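Local coordinates for poly-beta-1,6-N-acetyl-D-glucosamine N-deacetylase (Aggregatibacter actinomycetemcomitans, PDB 4U10), which probably removes acetyl groups from poly-beta-1,6-N-acetyl-D-glucosamine, with this chain supplying its zinc-binding polysaccharide deacetylase domain, at residues Y9-D14 / D75-M80; G45-S50 / T63-A68; V165-K170 / T178-R183; Q186-S191 / D219-S224. All coordinates share one frame; numbering follows the deposited sequence.

Overall arrangement
From the N terminus, contact 1 joins the end of strand 3-13 to the turn after strand 68-75, at the zinc-bearing rim of the mixed sheet. Inside the long loop it closes lies contact 2, where 45-50 meets 63-68 and completes a short strand-helix-strand unit on the same sheet, about 24 Å away between centres. Contacts 3 and 4 follow in series. Contact 3 folds 165-170 back on the start of helix 177-199 after only a short excursion. Contact 4 packs the next turns of that helix on helix 215-222, and the salt bridge K181-D219 links the two. Contacts 2 and 3 lie on opposite sides of the chain's centre.

Contact 1 (Y9-D14 / D75-M80). With ZN (zinc ion), chain D; ZN (zinc ion), chain C.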
# COMPACT_ATOMS: atom_id res chain seq x y z
N TYR A 9 -3.49 3.94 4.84
CA TYR A 9 -4.47 3.20 5.60
C TYR A 9 -4.27 1.70 5.37
O TYR A 9 -3.60 1.34 4.43
CB TYR A 9 -5.90 3.50 5.14
CG TYR A 9 -6.41 4.90 5.51
CD1 TYR A 9 -7.05 5.14 6.72
CD2 TYR A 9 -6.28 5.96 4.61
CE1 TYR A 9 -7.48 6.44 7.03
CE2 TYR A 9 -6.75 7.24 4.90
CZ TYR A 9 -7.32 7.50 6.08
OH TYR A 9 -7.74 8.81 6.35
N HIS A 10 -4.81 0.86 6.25
CA HIS A 10 -4.80 -0.60 6.06
C HIS A 10 -6.24 -1.07 6.08
O HIS A 10 -7.04 -0.69 5.18
CB HIS A 10 -3.88 -1.24 7.11
CG HIS A 10 -2.45 -0.87 6.89
ND1 HIS A 10 -1.94 0.35 7.27
CD2 HIS A 10 -1.47 -1.50 6.23
CE1 HIS A 10 -0.69 0.45 6.88
NE2 HIS A 10 -0.37 -0.67 6.26
N SER A 11 -6.61 -1.86 7.08
CA SER A 11 -7.99 -2.30 7.13
C SER A 11 -8.86 -1.26 7.82
O SER A 11 -8.40 -0.51 8.72
CB SER A 11 -8.12 -3.64 7.80
OG SER A 11 -9.31 -4.18 7.43
N VAL A 12 -10.13 -1.26 7.41
CA VAL A 12 -11.21 -0.39 7.89
C VAL A 12 -12.47 -1.28 8.08
O VAL A 12 -12.89 -1.98 7.18
CB VAL A 12 -11.53 0.81 6.99
CG1 VAL A 12 -12.61 1.70 7.62
CG2 VAL A 12 -10.30 1.68 6.76
N VAL A 13 -13.01 -1.29 9.29
CA VAL A 13 -14.11 -2.15 9.65
C VAL A 13 -15.26 -1.27 10.19
O VAL A 13 -15.02 -0.15 10.71
CB VAL A 13 -13.68 -3.21 10.70
CG1 VAL A 13 -12.69 -4.16 10.10
CG2 VAL A 13 -13.10 -2.59 11.95
N ASP A 14 -16.49 -1.76 10.09
CA ASP A 14 -17.64 -1.04 10.65
C ASP A 14 -17.57 -0.99 12.18
O ASP A 14 -17.91 0.02 12.79
CB ASP A 14 -18.95 -1.66 10.19
CG ASP A 14 -19.30 -1.24 8.76
OD1 ASP A 14 -18.88 -0.13 8.30
OD2 ASP A 14 -19.96 -2.03 8.09
N ASP A 75 -2.62 -3.84 1.51
CA ASP A 75 -2.47 -5.25 1.84
C ASP A 75 -3.39 -6.19 1.08
O ASP A 75 -3.01 -7.32 0.87
CB ASP A 75 -2.61 -5.57 3.34
CG ASP A 75 -1.45 -5.13 4.12
OD1 ASP A 75 -0.58 -4.41 3.63
OD2 ASP A 75 -1.40 -5.56 5.29
N GLY A 76 -4.53 -5.71 0.61
CA GLY A 76 -5.50 -6.57 -0.06
C GLY A 76 -6.62 -7.05 0.80
O GLY A 76 -7.31 -7.99 0.39
N TYR A 77 -6.84 -6.45 1.97
CA TYR A 77 -8.01 -6.92 2.83
C TYR A 77 -9.34 -6.78 2.13
O TYR A 77 -9.56 -5.76 1.49
CB TYR A 77 -8.07 -6.21 4.18
CG TYR A 77 -6.84 -6.35 5.04
CD1 TYR A 77 -6.40 -7.59 5.54
CD2 TYR A 77 -6.08 -5.23 5.34
CE1 TYR A 77 -5.25 -7.66 6.33
CE2 TYR A 77 -4.99 -5.32 6.11
CZ TYR A 77 -4.57 -6.53 6.60
OH TYR A 77 -3.42 -6.50 7.41
N ALA A 78 -10.22 -7.79 2.29
CA ALA A 78 -11.56 -7.77 1.76
C ALA A 78 -12.32 -6.48 2.17
O ALA A 78 -13.19 -5.99 1.45
CB ALA A 78 -12.34 -9.03 2.16
N THR A 79 -11.93 -5.86 3.25
CA THR A 79 -12.53 -4.59 3.66
C THR A 79 -12.39 -3.47 2.66
O THR A 79 -13.16 -2.54 2.70
CB THR A 79 -11.99 -4.08 5.01
OG1 THR A 79 -10.55 -3.93 4.99
CG2 THR A 79 -12.49 -5.02 6.12
N MSE A 80 -11.36 -3.53 1.82
CA MSE A 80 -11.21 -2.60 0.70
C MSE A 80 -12.45 -2.59 -0.14
O MSE A 80 -13.01 -1.52 -0.49
CB MSE A 80 -9.94 -2.87 -0.11
CG MSE A 80 -9.80 -1.88 -1.27
SE MSE A 80 -9.25 -0.14 -0.59
CE MSE A 80 -9.90 0.92 -2.10
ZN ZN D . 1.30 -0.86 4.91
ZN ZN C . 1.27 -4.19 4.02
O HOH W 1 -8.33 -2.37 3.42
O HOH W 2 2.07 -2.70 4.85
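S11 and T79 meet through their hydroxyls, S11 OG and T79 OG1 lying 2.7 Å apart in a hydrogen bond that either could donate. S11 holds OG anti to its backbone N (chi1 -160°), while T79 places OG1 between its own N and carbonyl carbon (chi1 57°), with CG2 anti to the carbonyl carbon, against V12 O and V13 CG1. T79 CB sits 3.2 Å from V12 O. A water adds a second link: it donates to H10 O and lies 3.1 Å from T79 OG1. Next to this polar pair, S11 CB comes 3.6 Å from Y77 CD2, and the backbone carbon of H10 lies at the edge of the Y77 ring.

Towards the metals, the H10 ring and the D75 carboxylate stand 78° apart. D75 OD1 approaches the ring edge, 4.0 Å from H10 CD2, but the two side chains bind different zinc ions: H10 NE2 holds one, and D75 OD1 grips the other at 1.9 Å. A single water touches both metals. D75 completes its site with H144 and H149, the Asp-His-His triad of polysaccharide deacetylases; D74 shares the zinc of H10.

Beyond the site, V12 packs on V83 and I84 of helix 79-91 and on L34 of helix 31-42, while S11 and V13 pair through their backbones with I29 beside strand 3-13.

Contact 2 (G45-S50 / T63-A68)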
# COMPACT_ATOMS: atom_id res chain seq x y z
N GLY A 45 -10.23 22.22 2.94
CA GLY A 45 -9.60 22.72 1.70
C GLY A 45 -8.64 21.76 1.05
O GLY A 45 -7.94 22.14 0.08
N TYR A 46 -8.59 20.53 1.57
CA TYR A 46 -7.72 19.51 1.00
C TYR A 46 -8.50 18.84 -0.09
O TYR A 46 -9.68 18.47 0.10
CB TYR A 46 -7.24 18.50 2.08
CG TYR A 46 -6.30 19.17 3.04
CD1 TYR A 46 -5.00 19.45 2.68
CD2 TYR A 46 -6.74 19.60 4.31
CE1 TYR A 46 -4.12 20.10 3.56
CE2 TYR A 46 -5.89 20.27 5.19
CZ TYR A 46 -4.58 20.51 4.82
OH TYR A 46 -3.72 21.16 5.69
N ASN A 47 -7.86 18.72 -1.26
CA ASN A 47 -8.44 18.14 -2.44
C ASN A 47 -7.79 16.78 -2.65
O ASN A 47 -6.61 16.70 -2.94
CB ASN A 47 -8.13 19.05 -3.62
CG ASN A 47 -8.87 20.40 -3.51
OD1 ASN A 47 -8.28 21.50 -3.41
ND2 ASN A 47 -10.11 20.30 -3.51
N VAL A 48 -8.58 15.73 -2.53
CA VAL A 48 -8.20 14.35 -2.90
C VAL A 48 -8.07 14.18 -4.39
O VAL A 48 -9.02 14.33 -5.16
CB VAL A 48 -9.12 13.30 -2.26
CG1 VAL A 48 -8.72 11.88 -2.68
CG2 VAL A 48 -9.05 13.44 -0.75
N VAL A 49 -6.88 13.85 -4.81
CA VAL A 49 -6.60 13.66 -6.21
C VAL A 49 -6.19 12.21 -6.46
O VAL A 49 -5.74 11.51 -5.57
CB VAL A 49 -5.46 14.59 -6.67
CG1 VAL A 49 -5.84 16.05 -6.39
CG2 VAL A 49 -4.16 14.17 -5.99
N SER A 50 -6.35 11.76 -7.69
CA SER A 50 -5.98 10.41 -8.06
C SER A 50 -4.50 10.39 -8.43
O SER A 50 -3.89 11.44 -8.73
CB SER A 50 -6.79 9.98 -9.28
OG SER A 50 -6.47 10.80 -10.42
N THR A 63 -2.69 20.64 -14.16
CA THR A 63 -2.07 21.02 -12.89
C THR A 63 -2.92 20.46 -11.76
O THR A 63 -4.09 20.26 -11.92
CB THR A 63 -1.97 22.56 -12.74
OG1 THR A 63 -3.25 23.10 -12.99
CG2 THR A 63 -1.02 23.14 -13.76
N LEU A 64 -2.31 20.25 -10.61
CA LEU A 64 -3.02 19.86 -9.41
C LEU A 64 -3.75 21.01 -8.70
O LEU A 64 -3.29 22.15 -8.75
CB LEU A 64 -2.06 19.28 -8.38
CG LEU A 64 -1.41 17.92 -8.71
CD1 LEU A 64 -0.89 17.42 -7.40
CD2 LEU A 64 -2.37 16.91 -9.34
N PRO A 65 -4.84 20.68 -7.98
CA PRO A 65 -5.45 21.72 -7.15
C PRO A 65 -4.58 22.01 -5.96
O PRO A 65 -3.55 21.32 -5.75
CB PRO A 65 -6.80 21.10 -6.75
CG PRO A 65 -6.52 19.62 -6.77
CD PRO A 65 -5.59 19.42 -7.94
N GLU A 66 -4.98 23.02 -5.19
CA GLU A 66 -4.33 23.33 -3.91
C GLU A 66 -4.50 22.17 -2.94
O GLU A 66 -5.46 21.39 -3.03
CB GLU A 66 -4.89 24.63 -3.27
CG GLU A 66 -4.11 25.90 -3.61
CD GLU A 66 -2.74 26.04 -2.93
OE1 GLU A 66 -2.39 25.23 -2.02
OE2 GLU A 66 -1.99 26.97 -3.30
N LYS A 67 -3.54 22.06 -2.04
CA LYS A 67 -3.60 21.16 -0.90
C LYS A 67 -4.02 19.74 -1.38
O LYS A 67 -4.94 19.12 -0.84
CB LYS A 67 -4.57 21.71 0.17
CG LYS A 67 -4.40 23.21 0.44
CD LYS A 67 -5.37 23.70 1.51
CE LYS A 67 -4.84 23.45 2.91
NZ LYS A 67 -3.87 24.54 3.27
N ALA A 68 -3.34 19.28 -2.42
CA ALA A 68 -3.61 17.95 -3.02
C ALA A 68 -3.24 16.87 -2.02
O ALA A 68 -2.27 16.99 -1.28
CB ALA A 68 -2.82 17.79 -4.32
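N47 and A68 form a parallel beta bridge, CA to CA 4.9 Å, where the strands of a beta-alpha-beta crossover first come together: strand 47-48 leads into helix 51-58, and the chain returns through 63-67 to strand 68-75. N47 N donates to K67 O at 3.0 Å with an angle of 156° at the hydrogen, and the donor stands above the carbonyl plane. The carbonyl of N47 in turn faces the next residue, A68 CA lying 3.3 Å from N47 O in a CA-H...O contact. K67 itself has left-handed backbone angles, a kink just before the returning strand.

Around this bridge the side chains meet in two groups. On one flank V49 CG1 packs against P65 CG at 3.7 Å, the two side chains sliding past each other in opposite directions, and also reaches A68 CB. N47 CB touches the same proline ring at CG, so P65 is lined by both residues. V49 continues inward to V70 of the sheet and I54 of helix 51-58.

On the other flank K67 lies against Y46 and G45. Its CB lies close to Y46 CD1, and CD passes G45 O. The bend at chi3 (84°) sets CE over the ring of Y46, which also meets that of W40 in helix 31-42 at a small interplanar angle. K67 CE sits over one face of Y46, 3.8 Å from the ring centroid and displaced towards the rim, in a CH-pi contact.

Contact 3 (V165-K170 / T178-R183)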
# COMPACT_ATOMS: atom_id res chain seq x y z
N VAL A 165 14.19 -6.17 2.98
CA VAL A 165 15.31 -5.30 3.37
C VAL A 165 16.48 -6.02 4.01
O VAL A 165 17.40 -5.32 4.48
CB VAL A 165 14.89 -4.12 4.28
CG1 VAL A 165 13.95 -3.19 3.54
CG2 VAL A 165 14.29 -4.58 5.60
N ALA A 166 16.49 -7.36 3.98
CA ALA A 166 17.52 -8.16 4.67
C ALA A 166 17.88 -9.39 3.87
O ALA A 166 16.97 -10.14 3.54
CB ALA A 166 16.97 -8.60 6.03
N PRO A 167 19.19 -9.60 3.52
CA PRO A 167 19.56 -10.91 3.07
C PRO A 167 19.17 -11.96 4.12
O PRO A 167 19.33 -11.75 5.31
CB PRO A 167 21.08 -10.83 2.91
CG PRO A 167 21.42 -9.36 2.87
CD PRO A 167 20.40 -8.80 3.84
N GLU A 168 18.62 -13.05 3.63
CA GLU A 168 18.24 -14.18 4.38
C GLU A 168 19.41 -15.07 4.84
O GLU A 168 20.34 -15.32 4.10
CB GLU A 168 17.31 -15.00 3.53
CG GLU A 168 16.53 -16.00 4.34
CD GLU A 168 15.50 -16.78 3.52
OE1 GLU A 168 15.47 -16.75 2.25
OE2 GLU A 168 14.68 -17.36 4.19
N TYR A 169 19.27 -15.53 6.07
CA TYR A 169 20.13 -16.49 6.66
C TYR A 169 19.37 -17.81 6.73
O TYR A 169 18.41 -17.90 7.46
CB TYR A 169 20.51 -16.05 8.07
CG TYR A 169 21.56 -16.94 8.65
CD1 TYR A 169 22.93 -16.68 8.41
CD2 TYR A 169 21.22 -18.04 9.39
CE1 TYR A 169 23.92 -17.52 8.91
CE2 TYR A 169 22.20 -18.91 9.88
CZ TYR A 169 23.54 -18.64 9.65
OH TYR A 169 24.51 -19.46 10.18
N LYS A 170 19.76 -18.76 5.92
CA LYS A 170 19.17 -20.11 5.87
C LYS A 170 20.27 -21.04 5.40
O LYS A 170 21.27 -20.60 4.77
CB LYS A 170 17.97 -20.17 4.92
CG LYS A 170 18.33 -19.76 3.52
CD LYS A 170 17.17 -19.92 2.56
CE LYS A 170 17.67 -19.50 1.20
NZ LYS A 170 18.27 -18.15 1.12
N THR A 178 24.13 -10.99 -4.62
CA THR A 178 23.54 -11.38 -5.84
C THR A 178 22.32 -12.23 -5.68
O THR A 178 21.37 -12.04 -6.41
CB THR A 178 24.61 -12.06 -6.72
OG1 THR A 178 25.58 -11.05 -7.03
CG2 THR A 178 24.03 -12.49 -7.96
N GLU A 179 22.32 -13.14 -4.71
CA GLU A 179 21.13 -13.96 -4.42
C GLU A 179 19.99 -13.04 -3.86
O GLU A 179 18.85 -13.13 -4.25
CB GLU A 179 21.51 -15.09 -3.43
CG GLU A 179 22.68 -15.97 -3.89
CD GLU A 179 23.00 -17.19 -2.99
OE1 GLU A 179 23.42 -17.07 -1.78
OE2 GLU A 179 22.79 -18.32 -3.55
N TYR A 180 20.34 -12.12 -2.98
CA TYR A 180 19.39 -11.24 -2.36
C TYR A 180 18.75 -10.32 -3.42
O TYR A 180 17.52 -10.17 -3.50
CB TYR A 180 20.13 -10.46 -1.24
CG TYR A 180 19.39 -9.28 -0.71
CD1 TYR A 180 18.01 -9.34 -0.45
CD2 TYR A 180 20.07 -8.06 -0.48
CE1 TYR A 180 17.35 -8.25 0.02
CE2 TYR A 180 19.41 -6.96 -0.01
CZ TYR A 180 18.06 -7.04 0.20
OH TYR A 180 17.42 -5.89 0.65
N LYS A 181 19.58 -9.75 -4.28
CA LYS A 181 19.03 -8.89 -5.30
C LYS A 181 18.10 -9.63 -6.24
O LYS A 181 17.06 -9.09 -6.68
CB LYS A 181 20.11 -8.18 -6.11
CG LYS A 181 19.45 -7.29 -7.17
CD LYS A 181 20.39 -6.30 -7.86
CE LYS A 181 19.61 -5.30 -8.70
NZ LYS A 181 18.71 -4.48 -7.83
N ASN A 182 18.50 -10.83 -6.65
CA ASN A 182 17.72 -11.73 -7.49
C ASN A 182 16.33 -12.02 -6.88
O ASN A 182 15.35 -12.11 -7.56
CB ASN A 182 18.45 -13.10 -7.59
CG ASN A 182 19.47 -13.16 -8.72
OD1 ASN A 182 19.72 -12.18 -9.44
ND2 ASN A 182 20.06 -14.36 -8.90
N ARG A 183 16.33 -12.28 -5.57
CA ARG A 183 15.12 -12.58 -4.83
C ARG A 183 14.14 -11.40 -4.94
O ARG A 183 13.00 -11.63 -5.24
CB ARG A 183 15.39 -12.92 -3.34
CG ARG A 183 14.13 -13.17 -2.52
CD ARG A 183 14.39 -14.00 -1.25
NE ARG A 183 15.37 -13.35 -0.38
CZ ARG A 183 15.12 -12.35 0.49
NH1 ARG A 183 13.88 -11.87 0.68
NH2 ARG A 183 16.12 -11.81 1.16
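Y180 and P167 make the tight part of this contact, one face of the tyrosine ring lying against the extended backbone of A166 and P167. P167 N stands 4.0 Å above the ring plane of Y180, over its centre, and A166 C sits above the same face nearer the rim. P167 CG comes 3.8 Å from Y180 CD2 in an off-centre CH-pi contact. CG of Y180 is anti to its backbone N (chi1 166°), which turns the ring off the helix towards 165-167. Its hydroxyl runs past V165 C and is satisfied beyond the two segments, by V164 O and N214 ND2.

R183, one helical turn on, marks the change to polar packing. Its NH2 donates to A166 O at 3.0 Å, with the carbonyl oxygen in the guanidinium plane but a bent angle of 137° at the hydrogen. The same NH2 forms a salt bridge with E175, and NH1 binds A163 O, so this guanidinium is fixed at several edges.

The looser side begins at E168. Its OE1 hangs over a guanidinium face, 4.3 Å from R183 NE, where no N-H points at it and only charge attraction is likely. A salt bridge ties E168 OE1 to exposed K170 NZ at 3.3 Å, its hydrogen bond weak.

The hairpin here pairs strand 169-170 with 173-174; R183 and E168 rest on V152 of strand 151-153, and Y180 on V216 of helix 215-222.

Contact 4 (Q186-S191 / D219-S224); sequences QDFSRS and DAAKQS
F188 and S189 bring helix 177-199 up to the end of helix 215-222, meeting A220, A221 and S224. Just before them, D187 faces a different neighbour: its two carboxylate oxygens accept the backbone N-H groups of D146 and N147, in the loop between the zinc ligands H144 and H149.

F188 comes next and carries most of the packing. With CG anti to the carbonyl carbon (chi1 -56°) the ring leaves the helix towards A220 and A221. One side of it does the touching: F188 CD2 lies 3.5 Å from A220 CB, 4.0 Å from A221 CB and 3.4 Å from A221 N, and CE2 also reaches A220 CB. A221 N approaches at the ring edge, near its plane, so the phenyl abuts the helix backbone rather than lying flat on it. M206 of strand 205-207 touches both F188 and A221, while T145 packs on the phenylalanine as well.

At S189 the two segments' backbones come nearest, S189 CA to S224 CA 5.5 Å. S224 OG is set against S189 CA at 3.3 Å and S189 CB at 3.4 Å. Farther along, S191 turns to the hydroxyls of S143 and S101.

Small residues, alanine and serine, thus permit the close approach, and the grip between the segments rests on apolar and van der Waals contact, while polar groups such as D187 and S191 bond to residues outside the two segments.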
# COMPACT_ATOMS: atom_id res chain seq x y z
N GLN A 186 13.00 -10.85 -8.91
CA GLN A 186 12.02 -11.82 -9.46
C GLN A 186 10.67 -11.71 -8.79
O GLN A 186 9.65 -11.87 -9.46
CB GLN A 186 12.54 -13.25 -9.43
CG GLN A 186 13.92 -13.41 -10.13
CD GLN A 186 13.99 -12.73 -11.52
OE1 GLN A 186 15.07 -12.35 -11.99
NE2 GLN A 186 12.87 -12.51 -12.11
N ASP A 187 10.67 -11.47 -7.46
CA ASP A 187 9.40 -11.32 -6.75
C ASP A 187 8.64 -10.11 -7.30
O ASP A 187 7.47 -10.23 -7.60
CB ASP A 187 9.60 -11.14 -5.25
CG ASP A 187 8.28 -11.05 -4.51
OD1 ASP A 187 7.81 -9.91 -4.42
OD2 ASP A 187 7.74 -12.12 -4.10
N PHE A 188 9.30 -8.96 -7.41
CA PHE A 188 8.68 -7.77 -7.97
C PHE A 188 8.20 -7.93 -9.38
O PHE A 188 7.14 -7.44 -9.74
CB PHE A 188 9.58 -6.53 -7.87
CG PHE A 188 10.03 -6.21 -6.47
CD1 PHE A 188 9.39 -6.76 -5.37
CD2 PHE A 188 11.05 -5.28 -6.24
CE1 PHE A 188 9.78 -6.50 -4.11
CE2 PHE A 188 11.45 -4.98 -4.97
CZ PHE A 188 10.79 -5.57 -3.87
N SER A 189 9.00 -8.57 -10.21
CA SER A 189 8.61 -8.85 -11.56
C SER A 189 7.40 -9.82 -11.66
O SER A 189 6.50 -9.59 -12.44
CB SER A 189 9.81 -9.40 -12.32
OG SER A 189 9.36 -10.14 -13.41
N ARG A 190 7.33 -10.86 -10.83
CA ARG A 190 6.10 -11.67 -10.78
C ARG A 190 4.86 -10.90 -10.31
O ARG A 190 3.76 -11.16 -10.76
CB ARG A 190 6.25 -12.87 -9.83
CG ARG A 190 7.29 -13.91 -10.23
CD ARG A 190 7.48 -14.87 -9.04
NE ARG A 190 8.78 -15.47 -9.15
CZ ARG A 190 9.63 -15.75 -8.17
NH1 ARG A 190 9.33 -15.51 -6.89
NH2 ARG A 190 10.83 -16.31 -8.49
N SER A 191 5.02 -10.01 -9.35
CA SER A 191 3.94 -9.16 -8.90
C SER A 191 3.38 -8.27 -10.03
O SER A 191 2.14 -8.18 -10.21
CB SER A 191 4.36 -8.35 -7.68
OG SER A 191 3.38 -7.44 -7.24
N ASP A 219 15.98 -0.39 -6.74
CA ASP A 219 16.45 -0.69 -8.08
C ASP A 219 15.74 -1.95 -8.66
O ASP A 219 15.47 -2.02 -9.85
CB ASP A 219 17.95 -0.89 -8.12
CG ASP A 219 18.47 -1.13 -9.56
OD1 ASP A 219 18.39 -0.18 -10.37
OD2 ASP A 219 18.89 -2.28 -9.88
N ALA A 220 15.42 -2.89 -7.78
CA ALA A 220 14.64 -4.09 -8.16
C ALA A 220 13.26 -3.72 -8.65
O ALA A 220 12.81 -4.27 -9.64
CB ALA A 220 14.51 -5.09 -6.98
N ALA A 221 12.60 -2.78 -7.96
CA ALA A 221 11.28 -2.30 -8.31
C ALA A 221 11.35 -1.52 -9.63
O ALA A 221 10.49 -1.71 -10.52
CB ALA A 221 10.71 -1.42 -7.22
N LYS A 222 12.31 -0.62 -9.72
CA LYS A 222 12.53 0.18 -10.93
C LYS A 222 12.66 -0.72 -12.15
O LYS A 222 12.09 -0.41 -13.19
CB LYS A 222 13.77 1.07 -10.76
CG LYS A 222 14.43 1.60 -12.06
CD LYS A 222 15.52 2.57 -11.64
CE LYS A 222 16.49 2.97 -12.76
NZ LYS A 222 17.39 4.08 -12.29
N GLN A 223 13.38 -1.82 -12.05
CA GLN A 223 13.48 -2.70 -13.20
C GLN A 223 12.15 -3.25 -13.71
O GLN A 223 12.10 -3.70 -14.85
CB GLN A 223 14.39 -3.87 -12.97
CG GLN A 223 15.82 -3.51 -12.93
CD GLN A 223 16.71 -4.72 -12.80
OE1 GLN A 223 17.56 -4.79 -11.91
NE2 GLN A 223 16.52 -5.68 -13.69
N SER A 224 11.12 -3.30 -12.87
CA SER A 224 9.80 -3.79 -13.32
C SER A 224 8.78 -2.68 -13.51
O SER A 224 7.60 -2.95 -13.64
CB SER A 224 9.28 -4.88 -12.39
OG SER A 224 10.03 -6.06 -12.61